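Local coordinates for 4-phosphoerythronate dehydrogenase (Lactobacillus jensenii, PDB 4PRL), which probably catalyses the NAD-dependent oxidation of 4-phospho-D-erythronate at its 2-hydroxyl group, as a member of the D-isomer-specific 2-hydroxyacid dehydrogenases, at residues I152-I157 with A174-Y179; I202-P207 with G236-T241. All coordinates share one frame; numbering follows the deposited sequence.

Contact 1: residues I152-I157 with A174-Y179; sequences IGVGHI and AYDVIY. With NAD (nicotinamide-adenine-dinucleotide), chain C.
Val154 stands at about a right angle to Asp176, and its CG2 methyl fills the angle between two neighbours, lying 3.8 Å from Ala174 CB and 4.1 Å from Asp176 CB. With CG1 anti to the backbone N (chi1 -177°), CG2 lies anti to the carbonyl carbon and reaches segment 174-179. Where the strands ending at Ile152 and Tyr175 form a parallel bridge, Ile152 CD1 comes to 4.3 Å from Tyr175 CB. Gly153 N donates to Tyr175 O at 2.7 Å, one of the backbone bonds that make this bridge. This is the beta-alpha-beta start of a Rossmann fold: the glycine-rich turn, a likely GxGxxG motif, leads into helix 155-167, and amides near its N-terminal end, His156 N and Ile157 N, make weak hydrogen bonds to phosphate oxygen O2N of NAD. At Gly153 a side chain would run into the adenosine ribose. Asp176 turns its carboxylate to that sugar: O2B donates to OD1, whose position is less certain, and O3B more weakly to OD2 at 3.3 Å. With an alanine here, the ribose hydroxyls O2B and O3B would probably lose the acidic partner that the model places beside them. Tyr175 meets the adenine with its ring edge, CE2 lying 3.7 Å from C2A of NAD.

Contact 2: residues I202-P207 with G236-T241; sequences ISLHTP and GELVDT. With NAD (nicotinamide-adenine-dinucleotide), chain C.
Between Leu204 and Thr206, which both meet Leu238, the backbone turns the His205 imidazole to the NAD side, where C5D lies at the ring edge, in its plane and 3.8 Å from ND1. Its NE2 donates to Ser203 OG at 2.8 Å, the hydroxyl tilted 35° out of the ring plane, a bond that limits rotation of the ring. The CB of His205 points away from segment 236-241, whereas Leu204 and Thr206 direct theirs toward it. Leu238, from the 3-10 turn 236-238, runs antiparallel alongside Leu204, whose CD1 is 4.1 Å from Leu238 CB. The same CD1 reaches Val239 CG2 at 3.5 Å, with those side chains nearly perpendicular. Against Thr206, Leu238 CD2 meets CG2 at 3.8 Å, while CD1 lies against Thr206 O. Thr206 sets OG1 beside its backbone N (chi1 -88°) and so turns methyl CG2 to Leu238; OG1 makes a weak hydrogen bond to Ile152 O and lies 2.8 Å from N3A of NAD. The contact thus joins the end of strand 201-204 in the Rossmann sheet to the loop before helix 241-249, which Asp240 N-caps. No hydrogen bond spans the segments: the direct contact is mainly apolar, and Pro207 O bonds instead to Thr212 OG1.

Both contacts lie at the same parallel sheet, in which strand 148-152 lies between strands 171-175 and 201-204, and their centres are 13 Å apart. They meet directly along the central strand pair, where Ile152 O is 2.7 Å from His205 N and Ile152 N is 3.2 Å from Ser203 O, both probable hydrogen bonds. Beyond the strand end, His205 CB packs 3.5 Å from Val154 O, so the turn after one strand rests on the loop after the other. NAD bridges the two: contact 1 holds the adenosine ribose and a phosphate, and in contact 2 Thr206 O accepts a weak hydrogen bond from O3D of the nicotinamide ribose.

Contact 1: residues I152-I157 with A174-Y179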
ATOM      1  N   ILE A 152     -19.122   9.517   2.881  1.00 33.55           N
ATOM      2  CA  ILE A 152     -19.853  10.517   3.638  1.00 35.61           C
ATOM      3  C   ILE A 152     -19.552  10.287   5.102  1.00 37.37           C
ATOM      4  O   ILE A 152     -20.023   9.320   5.711  1.00 34.89           O
ATOM      5  CB  ILE A 152     -21.355  10.384   3.399  1.00 37.06           C
ATOM      6  CG1 ILE A 152     -21.649  10.468   1.896  1.00 37.96           C
ATOM      7  CG2 ILE A 152     -22.105  11.439   4.186  1.00 36.72           C
ATOM      8  CD1 ILE A 152     -21.027  11.676   1.243  1.00 39.19           C
ATOM      9  N   GLY A 153     -18.691  11.132   5.636  1.00 40.92           N
ATOM     10  CA  GLY A 153     -18.157  10.962   6.962  1.00 42.46           C
ATOM     11  C   GLY A 153     -16.902  10.138   6.830  1.00 42.41           C
ATOM     12  O   GLY A 153     -16.782   9.342   5.921  1.00 42.83           O
ATOM     13  N   VAL A 154     -15.974  10.295   7.753  1.00 40.69           N
ATOM     14  CA  VAL A 154     -14.793   9.465   7.751  1.00 40.63           C
ATOM     15  C   VAL A 154     -14.728   8.677   9.036  1.00 41.40           C
ATOM     16  O   VAL A 154     -15.265   7.590   9.126  1.00 42.93           O
ATOM     17  CB  VAL A 154     -13.531  10.310   7.592  1.00 40.04           C
ATOM     18  CG1 VAL A 154     -12.310   9.432   7.511  1.00 39.84           C
ATOM     19  CG2 VAL A 154     -13.640  11.171   6.356  1.00 40.49           C
ATOM     20  N   GLY A 155     -14.089   9.243  10.041  1.00 37.82           N
ATOM     21  CA  GLY A 155     -14.010   8.596  11.326  1.00 37.27           C
ATOM     22  C   GLY A 155     -12.986   7.500  11.299  1.00 38.99           C
ATOM     23  O   GLY A 155     -12.216   7.410  10.368  1.00 37.52           O
ATOM     24  N   HIS A 156     -12.977   6.669  12.328  1.00 41.97           N
ATOM     25  CA  HIS A 156     -12.041   5.563  12.400  1.00 43.06           C
ATOM     26  C   HIS A 156     -12.244   4.548  11.293  1.00 37.20           C
ATOM     27  O   HIS A 156     -11.296   4.057  10.726  1.00 36.27           O
ATOM     28  CB  HIS A 156     -12.218   4.833  13.726  1.00 48.89           C
ATOM     29  CG  HIS A 156     -11.741   5.595  14.918  1.00 56.12           C
ATOM     30  ND1 HIS A 156     -10.416   5.653  15.282  1.00 60.39           N
ATOM     31  CD2 HIS A 156     -12.417   6.298  15.853  1.00 57.38           C
ATOM     32  CE1 HIS A 156     -10.296   6.376  16.379  1.00 61.29           C
ATOM     33  NE2 HIS A 156     -11.495   6.781  16.744  1.00 59.46           N
ATOM     34  N   ILE A 157     -13.497   4.193  11.061  1.00 33.27           N
ATOM     35  CA  ILE A 157     -13.903   3.250  10.039  1.00 30.94           C
ATOM     36  C   ILE A 157     -13.744   3.733   8.603  1.00 31.04           C
ATOM     37  O   ILE A 157     -13.272   3.013   7.749  1.00 30.79           O
ATOM     38  CB  ILE A 157     -15.344   2.809  10.315  1.00 29.26           C
ATOM     39  CG1 ILE A 157     -15.438   2.297  11.744  1.00 30.59           C
ATOM     40  CG2 ILE A 157     -15.800   1.763   9.325  1.00 26.97           C
ATOM     41  CD1 ILE A 157     -16.704   1.550  12.056  1.00 29.94           C
ATOM     42  N   ALA A 174     -13.789  12.206   0.175  1.00 32.96           N
ATOM     43  CA  ALA A 174     -14.548  12.136   1.417  1.00 34.44           C
ATOM     44  C   ALA A 174     -15.130  13.489   1.804  1.00 36.01           C
ATOM     45  O   ALA A 174     -14.468  14.528   1.652  1.00 37.47           O
ATOM     46  CB  ALA A 174     -13.671  11.614   2.552  1.00 34.52           C
ATOM     47  N   TYR A 175     -16.371  13.464   2.288  1.00 34.17           N
ATOM     48  CA  TYR A 175     -16.977  14.617   2.892  1.00 35.11           C
ATOM     49  C   TYR A 175     -16.996  14.390   4.379  1.00 35.35           C
ATOM     50  O   TYR A 175     -17.358  13.323   4.854  1.00 35.40           O
ATOM     51  CB  TYR A 175     -18.410  14.892   2.386  1.00 36.33           C
ATOM     52  CG  TYR A 175     -19.097  16.002   3.187  1.00 39.28           C
ATOM     53  CD1 TYR A 175     -18.734  17.348   3.013  1.00 41.50           C
ATOM     54  CD2 TYR A 175     -20.065  15.709   4.144  1.00 39.28           C
ATOM     55  CE1 TYR A 175     -19.332  18.355   3.750  1.00 41.73           C
ATOM     56  CE2 TYR A 175     -20.667  16.714   4.885  1.00 40.82           C
ATOM     57  CZ  TYR A 175     -20.298  18.032   4.690  1.00 43.04           C
ATOM     58  OH  TYR A 175     -20.886  19.036   5.439  1.00 45.79           O
ATOM     59  N   ASP A 176     -16.583  15.417   5.121  1.00 36.81           N
ATOM     60  CA  ASP A 176     -16.647  15.424   6.581  1.00 38.89           C
ATOM     61  C   ASP A 176     -16.782  16.861   7.084  1.00 38.32           C
ATOM     62  O   ASP A 176     -16.416  17.801   6.376  1.00 38.82           O
ATOM     63  CB  ASP A 176     -15.403  14.767   7.178  1.00 37.71           C
ATOM     64  CG  ASP A 176     -15.670  14.133   8.529  1.00 38.72           C
ATOM     65  OD1 ASP A 176     -16.815  13.694   8.764  1.00 43.28           O
ATOM     66  OD2 ASP A 176     -14.735  14.074   9.355  1.00 38.50           O
ATOM     67  N   VAL A 177     -17.296  17.042   8.299  1.00 37.06           N
ATOM     68  CA  VAL A 177     -17.394  18.379   8.866  1.00 40.02           C
ATOM     69  C   VAL A 177     -16.209  18.703   9.777  1.00 40.40           C
ATOM     70  O   VAL A 177     -16.140  19.799  10.313  1.00 39.92           O
ATOM     71  CB  VAL A 177     -18.749  18.614   9.587  1.00 39.66           C
ATOM     72  CG1 VAL A 177     -19.884  18.608   8.570  1.00 39.65           C
ATOM     73  CG2 VAL A 177     -18.996  17.577  10.677  1.00 38.90           C
ATOM     74  N   ILE A 178     -15.279  17.762   9.923  1.00 41.75           N
ATOM     75  CA  ILE A 178     -14.048  17.966  10.700  1.00 44.72           C
ATOM     76  C   ILE A 178     -12.828  17.555   9.860  1.00 42.28           C
ATOM     77  O   ILE A 178     -12.845  16.552   9.155  1.00 40.74           O
ATOM     78  CB  ILE A 178     -14.104  17.191  12.048  1.00 48.18           C
ATOM     79  CG1 ILE A 178     -14.827  18.040  13.100  1.00 52.69           C
ATOM     80  CG2 ILE A 178     -12.716  16.829  12.560  1.00 47.11           C
ATOM     81  CD1 ILE A 178     -15.613  17.262  14.136  1.00 55.76           C
ATOM     82  N   TYR A 179     -11.770  18.341   9.966  1.00 40.43           N
ATOM     83  CA  TYR A 179     -10.547  18.153   9.189  1.00 37.43           C
ATOM     84  C   TYR A 179      -9.607  17.268  10.008  1.00 38.12           C
ATOM     85  O   TYR A 179      -9.455  17.483  11.205  1.00 37.72           O
ATOM     86  CB  TYR A 179      -9.908  19.533   8.894  1.00 34.87           C
ATOM     87  CG  TYR A 179      -8.546  19.452   8.272  1.00 35.59           C
ATOM     88  CD1 TYR A 179      -8.391  18.945   6.987  1.00 34.77           C
ATOM     89  CD2 TYR A 179      -7.400  19.868   8.964  1.00 35.34           C
ATOM     90  CE1 TYR A 179      -7.146  18.834   6.400  1.00 33.76           C
ATOM     91  CE2 TYR A 179      -6.147  19.770   8.373  1.00 35.93           C
ATOM     92  CZ  TYR A 179      -6.036  19.239   7.081  1.00 35.35           C
ATOM     93  OH  TYR A 179      -4.819  19.108   6.448  1.00 35.99           O
TER
HETATM   94  PA  NAD C 401     -17.105   8.101  14.251  1.00101.20           P
HETATM   95  O1A NAD C 401     -18.124   8.407  15.310  1.00 96.41           O
HETATM   96  O2A NAD C 401     -15.720   7.685  14.646  1.00 83.83           O
HETATM   97  O5B NAD C 401     -17.007   9.352  13.254  1.00 95.90           O
HETATM   98  C5B NAD C 401     -17.940   9.491  12.178  1.00 86.16           C
HETATM   99  C4B NAD C 401     -17.587  10.670  11.280  1.00 73.99           C
HETATM  100  O4B NAD C 401     -18.759  11.196  10.665  1.00 70.75           O
HETATM  101  C3B NAD C 401     -16.994  11.794  12.093  1.00 66.94           C
HETATM  102  O3B NAD C 401     -15.646  12.000  11.720  1.00 59.76           O
HETATM  103  C2B NAD C 401     -17.757  13.024  11.710  1.00 65.36           C
HETATM  104  O2B NAD C 401     -16.800  13.986  11.304  1.00 61.73           O
HETATM  105  C1B NAD C 401     -18.604  12.602  10.527  1.00 70.11           C
HETATM  106  N9A NAD C 401     -19.855  13.412  10.477  1.00 71.93           N
HETATM  107  C8A NAD C 401     -20.428  14.020  11.525  1.00 70.76           C
HETATM  108  N7A NAD C 401     -21.527  14.712  11.157  1.00 69.62           N
HETATM  109  C5A NAD C 401     -21.668  14.571   9.841  1.00 64.79           C
HETATM  110  C6A NAD C 401     -22.620  15.042   8.825  1.00 65.59           C
HETATM  111  N6A NAD C 401     -23.665  15.829   9.151  1.00 67.02           N
HETATM  112  N1A NAD C 401     -22.423  14.669   7.555  1.00 64.01           N
HETATM  113  C2A NAD C 401     -21.395  13.896   7.214  1.00 64.15           C
HETATM  114  N3A NAD C 401     -20.495  13.438   8.084  1.00 66.05           N
HETATM  115  C4A NAD C 401     -20.568  13.727   9.394  1.00 67.00           C
HETATM  116  O3  NAD C 401     -17.772   7.009  13.284  1.00113.69           O
HETATM  117  PN  NAD C 401     -16.895   6.001  12.395  1.00122.09           P
HETATM  118  O1N NAD C 401     -16.607   6.622  11.057  1.00105.36           O
HETATM  119  O2N NAD C 401     -15.789   5.487  13.280  1.00111.72           O
HETATM  120  O5D NAD C 401     -17.972   4.846  12.154  1.00115.90           O
HETATM  121  C5D NAD C 401     -18.624   4.701  10.896  1.00108.42           C
HETATM  122  C4D NAD C 401     -20.036   4.183  11.119  1.00105.07           C
HETATM  123  O4D NAD C 401     -20.045   2.772  11.352  1.00 98.26           O
HETATM  124  C3D NAD C 401     -20.669   4.829  12.343  1.00103.04           C
HETATM  125  O3D NAD C 401     -21.920   5.416  12.003  1.00 97.12           O
HETATM  126  C2D NAD C 401     -20.950   3.688  13.278  1.00 99.98           C
HETATM  127  O2D NAD C 401     -22.181   3.907  13.957  1.00 95.75           O
HETATM  128  C1D NAD C 401     -21.065   2.518  12.320  1.00 98.56           C
HETATM  129  N1N NAD C 401     -21.009   1.191  12.948  1.00 92.08           N
HETATM  130  C2N NAD C 401     -21.362   0.144  12.213  1.00 92.17           C
HETATM  131  C3N NAD C 401     -21.357  -1.138  12.732  1.00 94.99           C
HETATM  132  C7N NAD C 401     -21.745  -2.309  11.889  1.00 91.61           C
HETATM  133  O7N NAD C 401     -21.375  -3.411  12.223  1.00 84.92           O
HETATM  134  N7N NAD C 401     -22.481  -2.117  10.807  1.00 83.65           N
HETATM  135  C4N NAD C 401     -20.979  -1.346  14.042  1.00 94.93           C
HETATM  136  C5N NAD C 401     -20.621  -0.245  14.791  1.00 97.76           C
HETATM  137  C6N NAD C 401     -20.653   1.014  14.220  1.00 94.29           C

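Contact 2: residues I202-P207 with G236-T241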
ATOM      1  N   ILE A 202     -20.130   4.528  -3.056  1.00 29.94           N
ATOM      2  CA  ILE A 202     -20.382   5.458  -1.963  1.00 30.89           C
ATOM      3  C   ILE A 202     -20.576   4.692  -0.677  1.00 31.12           C
ATOM      4  O   ILE A 202     -21.467   3.824  -0.591  1.00 30.64           O
ATOM      5  CB  ILE A 202     -21.651   6.278  -2.208  1.00 33.02           C
ATOM      6  CG1 ILE A 202     -21.420   7.322  -3.306  1.00 34.34           C
ATOM      7  CG2 ILE A 202     -22.089   6.977  -0.928  1.00 34.66           C
ATOM      8  CD1 ILE A 202     -22.685   7.675  -4.057  1.00 35.27           C
ATOM      9  N   SER A 203     -19.775   5.036   0.328  1.00 29.41           N
ATOM     10  CA  SER A 203     -19.886   4.387   1.612  1.00 29.51           C
ATOM     11  C   SER A 203     -20.082   5.404   2.730  1.00 30.72           C
ATOM     12  O   SER A 203     -19.298   6.348   2.851  1.00 26.94           O
ATOM     13  CB  SER A 203     -18.656   3.524   1.868  1.00 29.14           C
ATOM     14  OG  SER A 203     -18.900   2.582   2.887  1.00 27.81           O
ATOM     15  N   LEU A 204     -21.117   5.157   3.551  1.00 32.88           N
ATOM     16  CA  LEU A 204     -21.570   6.038   4.630  1.00 30.96           C
ATOM     17  C   LEU A 204     -20.890   5.729   5.948  1.00 32.75           C
ATOM     18  O   LEU A 204     -20.824   4.571   6.354  1.00 31.63           O
ATOM     19  CB  LEU A 204     -23.046   5.831   4.851  1.00 30.96           C
ATOM     20  CG  LEU A 204     -23.959   5.901   3.638  1.00 32.84           C
ATOM     21  CD1 LEU A 204     -25.392   5.727   4.115  1.00 34.47           C
ATOM     22  CD2 LEU A 204     -23.821   7.215   2.895  1.00 32.81           C
ATOM     23  N   HIS A 205     -20.419   6.771   6.626  1.00 34.35           N
ATOM     24  CA  HIS A 205     -19.697   6.612   7.885  1.00 38.13           C
ATOM     25  C   HIS A 205     -19.977   7.794   8.846  1.00 41.34           C
ATOM     26  O   HIS A 205     -19.096   8.295   9.583  1.00 39.66           O
ATOM     27  CB  HIS A 205     -18.205   6.404   7.586  1.00 38.68           C
ATOM     28  CG  HIS A 205     -17.950   5.194   6.746  1.00 36.21           C
ATOM     29  ND1 HIS A 205     -17.988   3.920   7.258  1.00 36.08           N
ATOM     30  CD2 HIS A 205     -17.757   5.057   5.414  1.00 35.48           C
ATOM     31  CE1 HIS A 205     -17.798   3.049   6.284  1.00 35.22           C
ATOM     32  NE2 HIS A 205     -17.652   3.714   5.155  1.00 34.44           N
ATOM     33  N   THR A 206     -21.261   8.156   8.841  1.00 41.17           N
ATOM     34  CA  THR A 206     -21.801   9.331   9.488  1.00 39.79           C
ATOM     35  C   THR A 206     -22.629   8.862  10.660  1.00 41.06           C
ATOM     36  O   THR A 206     -23.450   7.947  10.519  1.00 39.97           O
ATOM     37  CB  THR A 206     -22.696  10.099   8.498  1.00 38.79           C
ATOM     38  OG1 THR A 206     -21.887  11.015   7.752  1.00 39.84           O
ATOM     39  CG2 THR A 206     -23.805  10.859   9.196  1.00 39.47           C
ATOM     40  N   PRO A 207     -22.436   9.488  11.828  1.00 41.57           N
ATOM     41  CA  PRO A 207     -23.216   9.039  12.957  1.00 40.50           C
ATOM     42  C   PRO A 207     -24.671   9.411  12.726  1.00 41.09           C
ATOM     43  O   PRO A 207     -24.956  10.376  12.019  1.00 41.83           O
ATOM     44  CB  PRO A 207     -22.610   9.818  14.115  1.00 40.98           C
ATOM     45  CG  PRO A 207     -22.165  11.091  13.495  1.00 39.74           C
ATOM     46  CD  PRO A 207     -21.683  10.716  12.129  1.00 40.03           C
ATOM     47  N   GLY A 236     -28.777   2.179   9.685  1.00 33.56           N
ATOM     48  CA  GLY A 236     -29.854   2.053   8.713  1.00 35.87           C
ATOM     49  C   GLY A 236     -30.613   3.334   8.454  1.00 37.12           C
ATOM     50  O   GLY A 236     -30.957   3.631   7.315  1.00 39.18           O
ATOM     51  N   GLU A 237     -30.849   4.097   9.516  1.00 37.50           N
ATOM     52  CA  GLU A 237     -31.704   5.266   9.462  1.00 38.94           C
ATOM     53  C   GLU A 237     -31.073   6.414   8.662  1.00 40.07           C
ATOM     54  O   GLU A 237     -31.729   7.426   8.372  1.00 39.20           O
ATOM     55  CB  GLU A 237     -32.023   5.742  10.888  1.00 41.51           C
ATOM     56  CG  GLU A 237     -32.933   4.807  11.677  1.00 42.53           C
ATOM     57  CD  GLU A 237     -32.225   3.629  12.348  1.00 44.71           C
ATOM     58  OE1 GLU A 237     -30.963   3.557  12.337  1.00 44.43           O
ATOM     59  OE2 GLU A 237     -32.962   2.769  12.896  1.00 42.73           O
ATOM     60  N   LEU A 238     -29.797   6.273   8.315  1.00 39.97           N
ATOM     61  CA  LEU A 238     -29.162   7.202   7.381  1.00 37.05           C
ATOM     62  C   LEU A 238     -29.806   7.144   5.998  1.00 32.53           C
ATOM     63  O   LEU A 238     -29.773   8.117   5.279  1.00 31.88           O
ATOM     64  CB  LEU A 238     -27.666   6.910   7.258  1.00 37.68           C
ATOM     65  CG  LEU A 238     -26.822   7.002   8.534  1.00 38.68           C
ATOM     66  CD1 LEU A 238     -25.421   6.461   8.261  1.00 38.72           C
ATOM     67  CD2 LEU A 238     -26.758   8.431   9.037  1.00 38.39           C
ATOM     68  N   VAL A 239     -30.400   6.012   5.639  1.00 30.87           N
ATOM     69  CA  VAL A 239     -30.947   5.804   4.292  1.00 31.01           C
ATOM     70  C   VAL A 239     -32.478   5.640   4.293  1.00 32.70           C
ATOM     71  O   VAL A 239     -33.048   5.006   5.166  1.00 35.00           O
ATOM     72  CB  VAL A 239     -30.278   4.576   3.654  1.00 29.51           C
ATOM     73  CG1 VAL A 239     -30.847   4.287   2.282  1.00 29.30           C
ATOM     74  CG2 VAL A 239     -28.762   4.773   3.594  1.00 28.39           C
ATOM     75  N   ASP A 240     -33.147   6.251   3.329  1.00 33.49           N
ATOM     76  CA  ASP A 240     -34.587   6.114   3.197  1.00 33.43           C
ATOM     77  C   ASP A 240     -34.795   4.849   2.403  1.00 32.92           C
ATOM     78  O   ASP A 240     -34.559   4.834   1.194  1.00 32.64           O
ATOM     79  CB  ASP A 240     -35.147   7.338   2.448  1.00 34.91           C
ATOM     80  CG  ASP A 240     -36.642   7.234   2.123  1.00 35.40           C
ATOM     81  OD1 ASP A 240     -37.209   6.126   1.996  1.00 34.45           O
ATOM     82  OD2 ASP A 240     -37.252   8.304   1.955  1.00 38.38           O
ATOM     83  N   THR A 241     -35.242   3.794   3.065  1.00 33.39           N
ATOM     84  CA  THR A 241     -35.340   2.481   2.420  1.00 36.44           C
ATOM     85  C   THR A 241     -36.258   2.450   1.198  1.00 36.25           C
ATOM     86  O   THR A 241     -35.999   1.728   0.235  1.00 38.48           O
ATOM     87  CB  THR A 241     -35.829   1.382   3.386  1.00 38.02           C
ATOM     88  OG1 THR A 241     -35.130   1.458   4.632  1.00 39.82           O
ATOM     89  CG2 THR A 241     -35.597   0.005   2.788  1.00 39.29           C
TER
HETATM   90  PA  NAD C 401     -17.105   8.101  14.251  1.00101.20           P
HETATM   91  O1A NAD C 401     -18.124   8.407  15.310  1.00 96.41           O
HETATM   92  O2A NAD C 401     -15.720   7.685  14.646  1.00 83.83           O
HETATM   93  O5B NAD C 401     -17.007   9.352  13.254  1.00 95.90           O
HETATM   94  C5B NAD C 401     -17.940   9.491  12.178  1.00 86.16           C
HETATM   95  C4B NAD C 401     -17.587  10.670  11.280  1.00 73.99           C
HETATM   96  O4B NAD C 401     -18.759  11.196  10.665  1.00 70.75           O
HETATM   97  C3B NAD C 401     -16.994  11.794  12.093  1.00 66.94           C
HETATM   98  O3B NAD C 401     -15.646  12.000  11.720  1.00 59.76           O
HETATM   99  C2B NAD C 401     -17.757  13.024  11.710  1.00 65.36           C
HETATM  100  O2B NAD C 401     -16.800  13.986  11.304  1.00 61.73           O
HETATM  101  C1B NAD C 401     -18.604  12.602  10.527  1.00 70.11           C
HETATM  102  N9A NAD C 401     -19.855  13.412  10.477  1.00 71.93           N
HETATM  103  C8A NAD C 401     -20.428  14.020  11.525  1.00 70.76           C
HETATM  104  N7A NAD C 401     -21.527  14.712  11.157  1.00 69.62           N
HETATM  105  C5A NAD C 401     -21.668  14.571   9.841  1.00 64.79           C
HETATM  106  C6A NAD C 401     -22.620  15.042   8.825  1.00 65.59           C
HETATM  107  N6A NAD C 401     -23.665  15.829   9.151  1.00 67.02           N
HETATM  108  N1A NAD C 401     -22.423  14.669   7.555  1.00 64.01           N
HETATM  109  C2A NAD C 401     -21.395  13.896   7.214  1.00 64.15           C
HETATM  110  N3A NAD C 401     -20.495  13.438   8.084  1.00 66.05           N
HETATM  111  C4A NAD C 401     -20.568  13.727   9.394  1.00 67.00           C
HETATM  112  O3  NAD C 401     -17.772   7.009  13.284  1.00113.69           O
HETATM  113  PN  NAD C 401     -16.895   6.001  12.395  1.00122.09           P
HETATM  114  O1N NAD C 401     -16.607   6.622  11.057  1.00105.36           O
HETATM  115  O2N NAD C 401     -15.789   5.487  13.280  1.00111.72           O
HETATM  116  O5D NAD C 401     -17.972   4.846  12.154  1.00115.90           O
HETATM  117  C5D NAD C 401     -18.624   4.701  10.896  1.00108.42           C
HETATM  118  C4D NAD C 401     -20.036   4.183  11.119  1.00105.07           C
HETATM  119  O4D NAD C 401     -20.045   2.772  11.352  1.00 98.26           O
HETATM  120  C3D NAD C 401     -20.669   4.829  12.343  1.00103.04           C
HETATM  121  O3D NAD C 401     -21.920   5.416  12.003  1.00 97.12           O
HETATM  122  C2D NAD C 401     -20.950   3.688  13.278  1.00 99.98           C
HETATM  123  O2D NAD C 401     -22.181   3.907  13.957  1.00 95.75           O
HETATM  124  C1D NAD C 401     -21.065   2.518  12.320  1.00 98.56           C
HETATM  125  N1N NAD C 401     -21.009   1.191  12.948  1.00 92.08           N
HETATM  126  C2N NAD C 401     -21.362   0.144  12.213  1.00 92.17           C
HETATM  127  C3N NAD C 401     -21.357  -1.138  12.732  1.00 94.99           C
HETATM  128  C7N NAD C 401     -21.745  -2.309  11.889  1.00 91.61           C
HETATM  129  O7N NAD C 401     -21.375  -3.411  12.223  1.00 84.92           O
HETATM  130  N7N NAD C 401     -22.481  -2.117  10.807  1.00 83.65           N
HETATM  131  C4N NAD C 401     -20.979  -1.346  14.042  1.00 94.93           C
HETATM  132  C5N NAD C 401     -20.621  -0.245  14.791  1.00 97.76           C
HETATM  133  C6N NAD C 401     -20.653   1.014  14.220  1.00 94.29           C